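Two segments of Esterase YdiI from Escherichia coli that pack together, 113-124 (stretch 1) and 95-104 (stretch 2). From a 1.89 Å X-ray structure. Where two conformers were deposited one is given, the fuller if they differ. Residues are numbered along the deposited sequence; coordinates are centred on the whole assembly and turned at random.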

ATOM      1  N   VAL A 113       3.742 -13.389 -11.240  1.00  3.61           N
ATOM      2  CA  VAL A 113       4.504 -12.813 -10.139  1.00  5.03           C
ATOM      3  C   VAL A 113       5.368 -11.714 -10.715  1.00  3.95           C
ATOM      4  O   VAL A 113       6.031 -11.913 -11.738  1.00  4.90           O
ATOM      5  CB  VAL A 113       5.378 -13.867  -9.419  1.00  7.63           C
ATOM      6  CG1 VAL A 113       6.137 -13.229  -8.256  1.00  4.99           C
ATOM      7  CG2 VAL A 113       4.515 -15.004  -8.906  1.00  6.99           C
ATOM      8  N   TRP A 114       5.353 -10.556 -10.061  1.00  2.49           N
ATOM      9  CA  TRP A 114       6.082  -9.389 -10.533  1.00  5.13           C
ATOM     10  C   TRP A 114       7.020  -8.899  -9.456  1.00  5.00           C
ATOM     11  O   TRP A 114       6.669  -8.919  -8.271  1.00  3.22           O
ATOM     12  CB  TRP A 114       5.101  -8.264 -10.885  1.00  2.51           C
ATOM     13  CG  TRP A 114       4.261  -8.588 -12.062  1.00  4.56           C
ATOM     14  CD1 TRP A 114       3.024  -9.168 -12.057  1.00  2.19           C
ATOM     15  CD2 TRP A 114       4.597  -8.363 -13.435  1.00  2.76           C
ATOM     16  NE1 TRP A 114       2.573  -9.324 -13.352  1.00  4.52           N
ATOM     17  CE2 TRP A 114       3.523  -8.836 -14.212  1.00  4.02           C
ATOM     18  CE3 TRP A 114       5.709  -7.815 -14.083  1.00  4.26           C
ATOM     19  CZ2 TRP A 114       3.524  -8.762 -15.608  1.00  6.03           C
ATOM     20  CZ3 TRP A 114       5.710  -7.744 -15.471  1.00  3.72           C
ATOM     21  CH2 TRP A 114       4.628  -8.217 -16.217  1.00  2.74           C
ATOM     22  N   GLN A 115       8.212  -8.473  -9.860  1.00  3.64           N
ATOM     23  CA  GLN A 115       9.148  -7.845  -8.928  1.00  4.74           C
ATOM     24  C   GLN A 115       9.122  -6.354  -9.203  1.00  4.23           C
ATOM     25  O   GLN A 115       9.263  -5.924 -10.348  1.00  8.69           O
ATOM     26  CB  GLN A 115      10.573  -8.367  -9.153  1.00  3.27           C
ATOM     27  CG  GLN A 115      11.664  -7.481  -8.535  1.00 11.48           C
ATOM     28  CD  GLN A 115      13.058  -7.810  -9.046  1.00 24.96           C
ATOM     29  OE1 GLN A 115      13.657  -7.050  -9.825  1.00 22.87           O
ATOM     30  NE2 GLN A 115      13.592  -8.940  -8.601  1.00 19.15           N
ATOM     31  N   ILE A 116       8.934  -5.556  -8.162  1.00  7.10           N
ATOM     32  CA  ILE A 116       9.012  -4.122  -8.336  1.00  4.41           C
ATOM     33  C   ILE A 116      10.054  -3.575  -7.380  1.00  3.19           C
ATOM     34  O   ILE A 116       9.945  -3.759  -6.168  1.00  5.67           O
ATOM     35  CB  ILE A 116       7.656  -3.432  -8.084  1.00  1.86           C
ATOM     36  CG1 ILE A 116       6.568  -4.050  -8.968  1.00  5.66           C
ATOM     37  CG2 ILE A 116       7.778  -1.922  -8.348  1.00  3.91           C
ATOM     38  CD1 ILE A 116       5.784  -5.186  -8.286  1.00  5.86           C
ATOM     39  N   GLU A 117      11.076  -2.916  -7.920  1.00  3.59           N
ATOM     40  CA  GLU A 117      12.034  -2.222  -7.078  1.00  6.13           C
ATOM     41  C   GLU A 117      11.785  -0.736  -7.210  1.00  8.88           C
ATOM     42  O   GLU A 117      11.581  -0.223  -8.324  1.00  6.11           O
ATOM     43  CB  GLU A 117      13.470  -2.557  -7.489  1.00  7.25           C
ATOM     44  CG  GLU A 117      13.855  -4.018  -7.225  1.00  9.97           C
ATOM     45  CD  GLU A 117      15.281  -4.319  -7.645  1.00 20.38           C
ATOM     46  OE1 GLU A 117      15.709  -3.810  -8.709  1.00 19.50           O
ATOM     47  OE2 GLU A 117      15.970  -5.062  -6.912  1.00 23.43           O
ATOM     48  N   ILE A 118      11.806  -0.048  -6.075  1.00  1.49           N
ATOM     49  CA  ILE A 118      11.502   1.380  -6.047  1.00  2.67           C
ATOM     50  C   ILE A 118      12.698   2.139  -5.509  1.00  5.04           C
ATOM     51  O   ILE A 118      13.182   1.848  -4.398  1.00  5.20           O
ATOM     52  CB  ILE A 118      10.269   1.668  -5.180  1.00  4.58           C
ATOM     53  CG1 ILE A 118       9.028   0.971  -5.771  1.00  5.64           C
ATOM     54  CG2 ILE A 118      10.062   3.183  -5.016  1.00  5.16           C
ATOM     55  CD1 ILE A 118       7.802   1.053  -4.863  1.00  4.84           C
ATOM     56  N   PHE A 119      13.167   3.108  -6.304  1.00  5.88           N
ATOM     57  CA  PHE A 119      14.404   3.847  -6.031  1.00  3.84           C
ATOM     58  C   PHE A 119      14.137   5.320  -5.762  1.00  4.39           C
ATOM     59  O   PHE A 119      13.168   5.895  -6.285  1.00  4.37           O
ATOM     60  CB  PHE A 119      15.353   3.760  -7.240  1.00  3.44           C
ATOM     61  CG  PHE A 119      15.688   2.361  -7.644  1.00  3.23           C
ATOM     62  CD1 PHE A 119      14.906   1.696  -8.575  1.00  3.37           C
ATOM     63  CD2 PHE A 119      16.778   1.706  -7.087  1.00  6.11           C
ATOM     64  CE1 PHE A 119      15.195   0.388  -8.944  1.00  9.02           C
ATOM     65  CE2 PHE A 119      17.083   0.398  -7.454  1.00 10.06           C
ATOM     66  CZ  PHE A 119      16.293  -0.261  -8.383  1.00  8.42           C
ATOM     67  N   ASP A 120      15.013   5.954  -4.982  1.00  4.94           N
ATOM     68  CA  ASP A 120      14.927   7.403  -4.824  1.00  6.87           C
ATOM     69  C   ASP A 120      15.661   8.095  -5.975  1.00  8.29           C
ATOM     70  O   ASP A 120      16.141   7.432  -6.904  1.00 10.72           O
ATOM     71  CB  ASP A 120      15.442   7.859  -3.441  1.00  5.72           C
ATOM     72  CG  ASP A 120      16.895   7.500  -3.190  1.00  9.50           C
ATOM     73  OD1 ASP A 120      17.662   7.353  -4.166  1.00  9.50           O
ATOM     74  OD2 ASP A 120      17.288   7.391  -1.997  1.00 11.51           O
ATOM     75  N   GLU A 121      15.777   9.415  -5.918  1.00 11.17           N
ATOM     76  CA  GLU A 121      16.393  10.153  -7.024  1.00 13.59           C
ATOM     77  C   GLU A 121      17.892   9.910  -7.190  1.00 14.62           C
ATOM     78  O   GLU A 121      18.473  10.266  -8.213  1.00 18.56           O
ATOM     79  CB  GLU A 121      16.065  11.642  -6.904  1.00 16.37           C
ATOM     80  CG  GLU A 121      14.578  11.882  -7.046  1.00 16.81           C
ATOM     81  CD  GLU A 121      14.183  13.328  -6.901  1.00 28.84           C
ATOM     82  OE1 GLU A 121      14.934  14.103  -6.267  1.00 29.06           O
ATOM     83  OE2 GLU A 121      13.106  13.681  -7.428  1.00 18.94           O
ATOM     84  N   LYS A 122      18.510   9.269  -6.207  1.00 14.95           N
ATOM     85  CA  LYS A 122      19.934   8.959  -6.286  1.00 13.38           C
ATOM     86  C   LYS A 122      20.183   7.538  -6.746  1.00 14.08           C
ATOM     87  O   LYS A 122      21.326   7.065  -6.754  1.00 15.73           O
ATOM     88  CB  LYS A 122      20.584   9.201  -4.932  1.00 18.08           C
ATOM     89  CG  LYS A 122      20.479  10.650  -4.515  1.00 22.55           C
ATOM     90  CD  LYS A 122      21.284  10.944  -3.268  1.00 28.44           C
ATOM     91  CE  LYS A 122      21.149  12.417  -2.896  1.00 44.31           C
ATOM     92  NZ  LYS A 122      21.637  12.713  -1.524  1.00 38.36           N
ATOM     93  N   GLY A 123      19.110   6.852  -7.125  1.00 10.91           N
ATOM     94  CA  GLY A 123      19.221   5.486  -7.596  1.00 10.54           C
ATOM     95  C   GLY A 123      19.358   4.499  -6.458  1.00  8.84           C
ATOM     96  O   GLY A 123      19.702   3.335  -6.690  1.00  9.06           O
ATOM     97  N   ARG A 124      19.093   4.962  -5.234  1.00 10.56           N
ATOM     98  CA  ARG A 124      19.188   4.102  -4.055  1.00  6.70           C
ATOM     99  C   ARG A 124      17.901   3.335  -3.862  1.00  9.28           C
ATOM    100  O   ARG A 124      16.809   3.913  -3.896  1.00  6.10           O
ATOM    101  CB  ARG A 124      19.484   4.916  -2.796  1.00  8.98           C
ATOM    102  CG  ARG A 124      20.835   5.626  -2.826  1.00 13.02           C
ATOM    103  CD  ARG A 124      21.085   6.384  -1.536  1.00 14.60           C
ATOM    104  NE  ARG A 124      20.071   7.412  -1.312  1.00 15.60           N
ATOM    105  CZ  ARG A 124      20.202   8.422  -0.463  1.00 20.27           C
ATOM    106  NH1 ARG A 124      19.222   9.305  -0.329  1.00 22.05           N
ATOM    107  NH2 ARG A 124      21.316   8.557   0.247  1.00 20.79           N
TER
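Stretch 2, residues 95-104: EGRVRGVCKP

Antiparallel pairing of neighbouring β-strands, in which narrow and wide pairs alternate, is well illustrated by these segments of YdiI. Three residue pairs each close a ring of two backbone hydrogen bonds: Arg-99 N to Phe-119 O (2.8 Å) and Phe-119 N to Arg-99 O (2.8 Å); Val-101 N to Glu-117 O (2.7 Å) and Glu-117 N to Val-101 O (2.9 Å); Lys-103 N to Gln-115 O (2.9 Å) and Gln-115 N to Lys-103 O (2.8 Å). The strand of stretch 2, which runs through Pro-104, lies against strand 113-119 with 158° between their N-to-C directions and an axial closest approach of 4.4 Å. Beyond the strand of stretch 1, Glu-121 OE2 accepts from Arg-97 N at 3.0 Å, so a turn side chain prolongs the ladder. Water 1 links Arg-99 NE (2.8 Å) to Asp-120 O (3.0 Å).

Between these rings lie Ile-118 with Gly-100 and Ile-116 with Cys-102, and beyond the last ring Trp-114 with Pro-104; the side chains of Trp-114, Ile-116, Ile-118, Cys-102 and Pro-104 share one face of the sheet. Gly-100 brings its CA within 4.0 Å of Ile-118 CA; a CB there would be tight against Ile-118 CG1. Cys-102 SG meets Ile-116 CG1 at 3.8 Å and Trp-114 CE3 at 3.3 Å, while Pro-104 CB covers one face of the indole, 3.7 Å from Trp-114 CZ3. On the face that carries Gln-115, Glu-117 and Phe-119, the Arg-99 guanidinium lies with one face toward Phe-119 CD1, 3.9 Å from Arg-99 NH1.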

ATOM      1  N   GLU A  95      11.451  13.441   0.191  1.00 11.76           N
ATOM      2  CA  GLU A  95      11.127  14.473  -0.803  1.00 13.70           C
ATOM      3  C   GLU A  95      11.343  13.965  -2.220  1.00 10.68           C
ATOM      4  O   GLU A  95      11.862  12.871  -2.419  1.00 11.10           O
ATOM      5  CB  GLU A  95      12.002  15.716  -0.594  1.00 17.03           C
ATOM      6  CG  GLU A  95      13.488  15.452  -0.792  1.00 20.17           C
ATOM      7  CD  GLU A  95      14.331  16.709  -0.661  1.00 37.77           C
ATOM      8  OE1 GLU A  95      13.870  17.789  -1.091  1.00 44.56           O
ATOM      9  OE2 GLU A  95      15.461  16.614  -0.135  1.00 47.77           O
ATOM     10  N   GLY A  96      10.970  14.771  -3.207  1.00  9.64           N
ATOM     11  CA  GLY A  96      11.224  14.421  -4.596  1.00  7.75           C
ATOM     12  C   GLY A  96      10.245  13.390  -5.115  1.00 11.09           C
ATOM     13  O   GLY A  96       9.073  13.368  -4.721  1.00  6.27           O
ATOM     14  N   ARG A  97      10.713  12.551  -6.033  1.00  8.80           N
ATOM     15  CA  ARG A  97       9.879  11.488  -6.567  1.00  8.50           C
ATOM     16  C   ARG A  97      10.630  10.189  -6.379  1.00 10.15           C
ATOM     17  O   ARG A  97      11.864  10.183  -6.339  1.00  8.72           O
ATOM     18  CB  ARG A  97       9.571  11.727  -8.054  1.00  8.26           C
ATOM     19  CG  ARG A  97       8.729  12.972  -8.330  1.00 10.84           C
ATOM     20  CD  ARG A  97       8.379  13.129  -9.824  1.00 10.87           C
ATOM     21  NE  ARG A  97       7.405  12.138 -10.299  1.00 14.25           N
ATOM     22  CZ  ARG A  97       6.084  12.257 -10.159  1.00 13.68           C
ATOM     23  NH1 ARG A  97       5.581  13.315  -9.536  1.00  6.61           N
ATOM     24  NH2 ARG A  97       5.267  11.318 -10.627  1.00  2.87           N
ATOM     25  N   VAL A  98       9.896   9.093  -6.226  1.00  6.90           N
ATOM     26  CA  VAL A  98      10.520   7.786  -6.265  1.00  5.41           C
ATOM     27  C   VAL A  98      10.127   7.108  -7.573  1.00  5.95           C
ATOM     28  O   VAL A  98       9.133   7.484  -8.205  1.00  5.77           O
ATOM     29  CB  VAL A  98      10.158   6.938  -5.034  1.00  5.76           C
ATOM     30  CG1 VAL A  98      10.752   7.575  -3.773  1.00  5.77           C
ATOM     31  CG2 VAL A  98       8.628   6.804  -4.907  1.00  4.41           C
ATOM     32  N   ARG A  99      10.914   6.116  -7.974  1.00  2.90           N
ATOM     33  CA  ARG A  99      10.767   5.478  -9.273  1.00  4.49           C
ATOM     34  C   ARG A  99      10.696   3.963  -9.114  1.00  2.65           C
ATOM     35  O   ARG A  99      11.633   3.344  -8.614  1.00  4.87           O
ATOM     36  CB  ARG A  99      11.978   5.859 -10.142  1.00  6.27           C
ATOM     37  CG  ARG A  99      12.104   5.112 -11.477  1.00  7.68           C
ATOM     38  CD  ARG A  99      13.333   5.614 -12.249  1.00 17.60           C
ATOM     39  NE  ARG A  99      14.584   5.440 -11.498  1.00 20.55           N
ATOM     40  CZ  ARG A  99      15.408   4.407 -11.662  1.00 18.50           C
ATOM     41  NH1 ARG A  99      16.522   4.314 -10.952  1.00 16.82           N
ATOM     42  NH2 ARG A  99      15.114   3.467 -12.548  1.00 18.98           N
ATOM     43  N   GLY A 100       9.596   3.357  -9.547  1.00  4.12           N
ATOM     44  CA  GLY A 100       9.473   1.912  -9.441  1.00  3.95           C
ATOM     45  C   GLY A 100       9.731   1.248 -10.782  1.00  8.50           C
ATOM     46  O   GLY A 100       9.245   1.712 -11.816  1.00  3.42           O
ATOM     47  N   VAL A 101      10.518   0.174 -10.761  1.00  2.64           N
ATOM     48  CA  VAL A 101      10.811  -0.601 -11.959  1.00  3.09           C
ATOM     49  C   VAL A 101      10.297  -2.014 -11.768  1.00  4.90           C
ATOM     50  O   VAL A 101      10.639  -2.693 -10.787  1.00  6.52           O
ATOM     51  CB  VAL A 101      12.331  -0.673 -12.225  1.00  5.89           C
ATOM     52  CG1 VAL A 101      12.606  -1.511 -13.472  1.00  4.81           C
ATOM     53  CG2 VAL A 101      12.922   0.728 -12.361  1.00  9.55           C
ATOM     54  N   CYS A 102       9.474  -2.454 -12.710  1.00  2.37           N
ATOM     55  CA  CYS A 102       8.782  -3.716 -12.579  1.00  4.97           C
ATOM     56  C   CYS A 102       9.237  -4.677 -13.650  1.00  4.79           C
ATOM     57  O   CYS A 102       9.301  -4.321 -14.830  1.00  4.29           O
ATOM     58  CB  CYS A 102       7.288  -3.475 -12.712  1.00  6.67           C
ATOM     59  SG  CYS A 102       6.225  -4.898 -12.645  1.00  9.79           S
ATOM     60  N   LYS A 103       9.547  -5.897 -13.223  0.51  4.07           N
ATOM     61  CA  LYS A 103       9.952  -6.973 -14.114  0.51  7.22           C
ATOM     62  C   LYS A 103       9.177  -8.242 -13.771  0.51  5.45           C
ATOM     63  O   LYS A 103       8.797  -8.453 -12.616  0.51  4.84           O
ATOM     64  CB  LYS A 103      11.454  -7.230 -13.977  0.51  6.45           C
ATOM     65  CG  LYS A 103      12.323  -6.020 -14.265  0.51  7.59           C
ATOM     66  CD  LYS A 103      13.800  -6.327 -14.033  0.51  8.44           C
ATOM     67  CE  LYS A 103      14.641  -5.072 -14.140  0.51 10.51           C
ATOM     68  NZ  LYS A 103      16.063  -5.350 -13.817  0.51 11.25           N
ATOM     69  N   PRO A 104       8.940  -9.104 -14.768  1.00  4.21           N
ATOM     70  CA  PRO A 104       8.215 -10.340 -14.451  1.00  4.14           C
ATOM     71  C   PRO A 104       9.111 -11.391 -13.810  1.00  6.57           C
ATOM     72  O   PRO A 104      10.274 -11.534 -14.201  1.00  7.69           O
ATOM     73  CB  PRO A 104       7.769 -10.834 -15.830  1.00  4.48           C
ATOM     74  CG  PRO A 104       8.869 -10.357 -16.755  1.00  7.23           C
ATOM     75  CD  PRO A 104       9.284  -9.010 -16.202  1.00  7.63           C
TER
HETATM   76  O   HOH W   1      15.022   7.588  -9.694  1.00 26.62           O
HETATM   77  O   HOH W   2      12.622  -4.739 -10.962  1.00 11.29           O
HETATM   78  O   HOH W   3      16.656  -5.671 -11.405  1.00 37.35           O